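Local coordinates for protein 2-oxoglutarate-dependent dioxygenase DAO (Oryza sativa subsp. indica, PDB 6KUN) that probably catalyses the irreversible, iron- and 2-oxoglutarate-dependent oxidation of the auxin indole-3-acetic acid to inactive 2-oxoindole-3-acetic acid, at residues D108-P111 and H112-E115; S126-V129 and D130-G133. All coordinates share one frame; numbering follows the deposited sequence.

Contact 1 (D108-P111 and H112-E115); sequences DAPP and HVRE
Pro110 occupies the N-cap of helix 111-138, and its carbonyl oxygen accepts the first N-H groups of the helix: Arg114 N donates to Pro110 O over 3.2 Å, nearly straight at 168°, while Val113 N adds a weak, strongly bent bond to the same oxygen. One residue on, Glu115 N bonds Pro111 O at 3.0 Å, so the i to i+4 pattern is running from the outset. Pro111, in the first turn, has no N-H to offer, and none is called for there. Beside the cap, Val113 CG2 lies 3.8 Å from Pro110 CD, and Val113 CG1 meets Ala109 CB at 4.1 Å. The His112 ring slants past Pro110, its CD2 3.9 Å from Pro110 CB. With CG anti to its own carbonyl carbon (chi1 -58°) and a bend at chi3, the Arg114 chain folds back toward the loop: CD comes 3.4 Å from Ala109 O, and the guanidinium comes obliquely against Pro111, NH1 nearest its CA. A water accepts from Arg114 NH1 and donates to Ala109 O, and Arg114 NE bonds Cys104 O at the end of helix 97-106. With an alanine in place of Arg114, Cys104 O and the bridging water would probably lose this partner and Pro111 would be left uncovered on that side. Asp108 forms a salt bridge with Arg66, whereas Ala109 and Val113 face helix 43-57, packing on Leu56, with Val113 also touching Ala52.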
loop_
_atom_site.group_PDB
_atom_site.type_symbol
_atom_site.label_atom_id
_atom_site.label_comp_id
_atom_site.label_asym_id
_atom_site.label_seq_id
_atom_site.Cartn_x
_atom_site.Cartn_y
_atom_site.Cartn_z
ATOM N N ASP B 108 20.747 13.452 7.058
ATOM C CA ASP B 108 20.359 14.706 6.416
ATOM C C ASP B 108 18.968 14.504 5.781
ATOM O O ASP B 108 18.838 14.006 4.663
ATOM C CB ASP B 108 21.393 15.107 5.380
ATOM C CG ASP B 108 21.053 16.416 4.730
ATOM O OD1 ASP B 108 20.073 17.079 5.149
ATOM O OD2 ASP B 108 21.790 16.774 3.799
ATOM N N ALA B 109 17.946 14.867 6.506
ATOM C CA ALA B 109 16.584 14.664 6.072
ATOM C C ALA B 109 15.690 15.482 6.973
ATOM O O ALA B 109 16.118 15.860 8.072
ATOM C CB ALA B 109 16.209 13.182 6.180
ATOM N N PRO B 110 14.412 15.644 6.646
ATOM C CA PRO B 110 13.529 16.419 7.506
ATOM C C PRO B 110 13.326 15.696 8.852
ATOM O O PRO B 110 13.407 14.460 8.913
ATOM C CB PRO B 110 12.218 16.519 6.711
ATOM C CG PRO B 110 12.623 16.237 5.294
ATOM C CD PRO B 110 13.726 15.212 5.406
ATOM N N PRO B 111 13.116 16.444 9.927
ATOM C CA PRO B 111 12.884 15.797 11.223
ATOM C C PRO B 111 11.845 14.676 11.184
ATOM O O PRO B 111 12.057 13.648 11.848
ATOM C CB PRO B 111 12.435 16.961 12.126
ATOM C CG PRO B 111 12.598 18.229 11.289
ATOM C CD PRO B 111 13.275 17.911 10.041
ATOM N N HIS B 112 10.737 14.832 10.453
ATOM C CA HIS B 112 9.698 13.808 10.551
ATOM C C HIS B 112 10.165 12.500 9.907
ATOM O O HIS B 112 9.806 11.413 10.379
ATOM C CB HIS B 112 8.374 14.293 9.949
ATOM C CG HIS B 112 8.370 14.392 8.456
ATOM N ND1 HIS B 112 8.120 13.312 7.641
ATOM C CD2 HIS B 112 8.605 15.442 7.629
ATOM C CE1 HIS B 112 8.204 13.687 6.376
ATOM N NE2 HIS B 112 8.494 14.977 6.340
ATOM N N VAL B 113 11.011 12.584 8.877
ATOM C CA VAL B 113 11.594 11.387 8.284
ATOM C C VAL B 113 12.498 10.687 9.282
ATOM O O VAL B 113 12.360 9.472 9.511
ATOM C CB VAL B 113 12.323 11.736 6.981
ATOM C CG1 VAL B 113 13.036 10.530 6.380
ATOM C CG2 VAL B 113 11.295 12.314 5.961
ATOM N N ARG B 114 13.392 11.451 9.946
ATOM C CA ARG B 114 14.303 10.889 10.936
ATOM C C ARG B 114 13.561 10.177 12.058
ATOM O O ARG B 114 13.945 9.085 12.469
ATOM C CB ARG B 114 15.208 12.014 11.502
ATOM C CG ARG B 114 16.037 12.755 10.392
ATOM C CD ARG B 114 16.766 14.030 10.910
ATOM N NE ARG B 114 16.998 13.948 12.344
ATOM C CZ ARG B 114 16.629 14.848 13.246
ATOM N NH1 ARG B 114 16.028 15.979 12.883
ATOM N NH2 ARG B 114 16.893 14.623 14.527
ATOM N N GLU B 115 12.507 10.793 12.578
ATOM C CA GLU B 115 11.736 10.199 13.649
ATOM C C GLU B 115 11.050 8.914 13.192
ATOM O O GLU B 115 10.949 7.964 13.980
ATOM C CB GLU B 115 10.656 11.175 14.154
ATOM C CG GLU B 115 9.742 10.565 15.249
ATOM C CD GLU B 115 8.574 11.463 15.698
ATOM O OE1 GLU B 115 8.434 12.596 15.177
ATOM O OE2 GLU B 115 7.794 11.021 16.578
HETATM O O HOH W 1 16.475 17.385 10.257
#

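Contact 2 (S126-V129 and D130-G133); sequences SLIV and DVAG
Asp130, Val129 and Val131 sit at the middle of two successive turns of helix 111-138, joined by four consecutive i to i+4 backbone bonds. Asp130 N donates to Ser126 O at 3.0 Å, and Asp130 CB rests 3.4 Å from Ser126 O. The carboxylate then turns away from the preceding turn: CG stands opposite the backbone N (chi1 -176°), and OD1 forms a salt bridge with Lys134, one turn further on. Val129 works mainly through its backbone, its carbonyl oxygen accepting from Gly133 N at 2.9 Å with the donor tilted 21° out of the carbonyl plane; its side chain meets Gln147 of a loop. Val131 makes the straightest of the four bonds, N to Leu127 O at 2.8 Å and 173°. Its CG2 lies beside the backbone N and reaches back over that oxygen, 3.3 Å from Leu127 O, before meeting the CD1 branch of Leu127 at 4.0 Å. This methyl-to-methyl touch joins two side chains one turn apart. Ile128 CD1 also reaches Val131, 4.2 Å from Val131 CB and well apart from the Leu127 branch, and Ala132 N closes on Ile128 O. Leu127, Ile128, Val131 and Ala132 thus form the buried, apolar face of the helix, which packs on strands 179-183, 211-215 and 242-249, the helix-on-sheet layer that backs the jelly-roll core of the iron- and 2-oxoglutarate-dependent dioxygenases.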
loop_
_atom_site.group_PDB
_atom_site.type_symbol
_atom_site.label_atom_id
_atom_site.label_comp_id
_atom_site.label_asym_id
_atom_site.label_seq_id
_atom_site.Cartn_x
_atom_site.Cartn_y
_atom_site.Cartn_z
ATOM N N SER B 126 12.338 -5.063 17.829
ATOM C CA SER B 126 11.474 -5.812 18.734
ATOM C C SER B 126 10.826 -6.997 18.018
ATOM O O SER B 126 10.699 -8.090 18.592
ATOM C CB SER B 126 10.381 -4.895 19.296
ATOM O OG SER B 126 10.923 -3.900 20.145
ATOM N N LEU B 127 10.429 -6.792 16.761
ATOM C CA LEU B 127 9.806 -7.858 15.998
ATOM C C LEU B 127 10.775 -9.012 15.819
ATOM O O LEU B 127 10.429 -10.157 16.092
ATOM C CB LEU B 127 9.287 -7.334 14.669
ATOM C CG LEU B 127 8.640 -8.328 13.709
ATOM C CD1 LEU B 127 7.492 -9.085 14.373
ATOM C CD2 LEU B 127 8.164 -7.607 12.466
ATOM N N ILE B 128 12.006 -8.744 15.394
ATOM C CA ILE B 128 12.888 -9.851 15.036
ATOM C C ILE B 128 13.316 -10.587 16.303
ATOM O O ILE B 128 13.510 -11.798 16.271
ATOM C CB ILE B 128 14.068 -9.344 14.201
ATOM C CG1 ILE B 128 14.773 -10.423 13.376
ATOM C CG2 ILE B 128 15.074 -8.606 15.090
ATOM C CD1 ILE B 128 14.037 -11.699 13.141
ATOM N N VAL B 129 13.411 -9.880 17.429
ATOM C CA VAL B 129 13.687 -10.538 18.698
ATOM C C VAL B 129 12.523 -11.458 19.089
ATOM O O VAL B 129 12.729 -12.600 19.493
ATOM C CB VAL B 129 13.973 -9.488 19.779
ATOM C CG1 VAL B 129 14.013 -10.109 21.176
ATOM C CG2 VAL B 129 15.302 -8.776 19.486
ATOM N N ASP B 130 11.287 -10.970 18.944
ATOM C CA ASP B 130 10.099 -11.769 19.228
ATOM C C ASP B 130 10.031 -12.999 18.323
ATOM O O ASP B 130 9.819 -14.126 18.798
ATOM C CB ASP B 130 8.833 -10.912 19.081
ATOM C CG ASP B 130 7.555 -11.661 19.471
ATOM O OD1 ASP B 130 7.534 -12.317 20.529
ATOM O OD2 ASP B 130 6.567 -11.589 18.724
ATOM N N VAL B 131 10.263 -12.805 17.027
ATOM C CA VAL B 131 10.322 -13.937 16.119
ATOM C C VAL B 131 11.420 -14.924 16.535
ATOM O O VAL B 131 11.185 -16.138 16.634
ATOM C CB VAL B 131 10.517 -13.441 14.683
ATOM C CG1 VAL B 131 10.749 -14.648 13.768
ATOM C CG2 VAL B 131 9.309 -12.636 14.222
ATOM N N ALA B 132 12.638 -14.428 16.784
ATOM C CA ALA B 132 13.704 -15.346 17.210
ATOM C C ALA B 132 13.294 -16.162 18.434
ATOM O O ALA B 132 13.503 -17.375 18.481
ATOM C CB ALA B 132 14.995 -14.585 17.487
ATOM N N GLY B 133 12.705 -15.500 19.441
ATOM C CA GLY B 133 12.277 -16.207 20.643
ATOM C C GLY B 133 11.283 -17.313 20.362
ATOM O O GLY B 133 11.352 -18.398 20.955
#

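From the N terminus, the chain passes through helix 43-57 and helix 97-106 before reaching contact 1, which turns the loop after helix 97-106 into helix 111-138. Contact 2 follows in series on that same helix, with neither nested in the other; their centres are 26 Å apart and their nearest atoms about 13 Å. Each joins adjoining residues, so neither closes a long loop. Contact 1 ties the exposed start of the helix to helices 43-57 and 97-106, away from the active site. Contact 2 lies nearer the middle of the chain, where the helix meets the large sheet; the Ile128 side chain is about 12 Å from the bound 2-oxoglutarate.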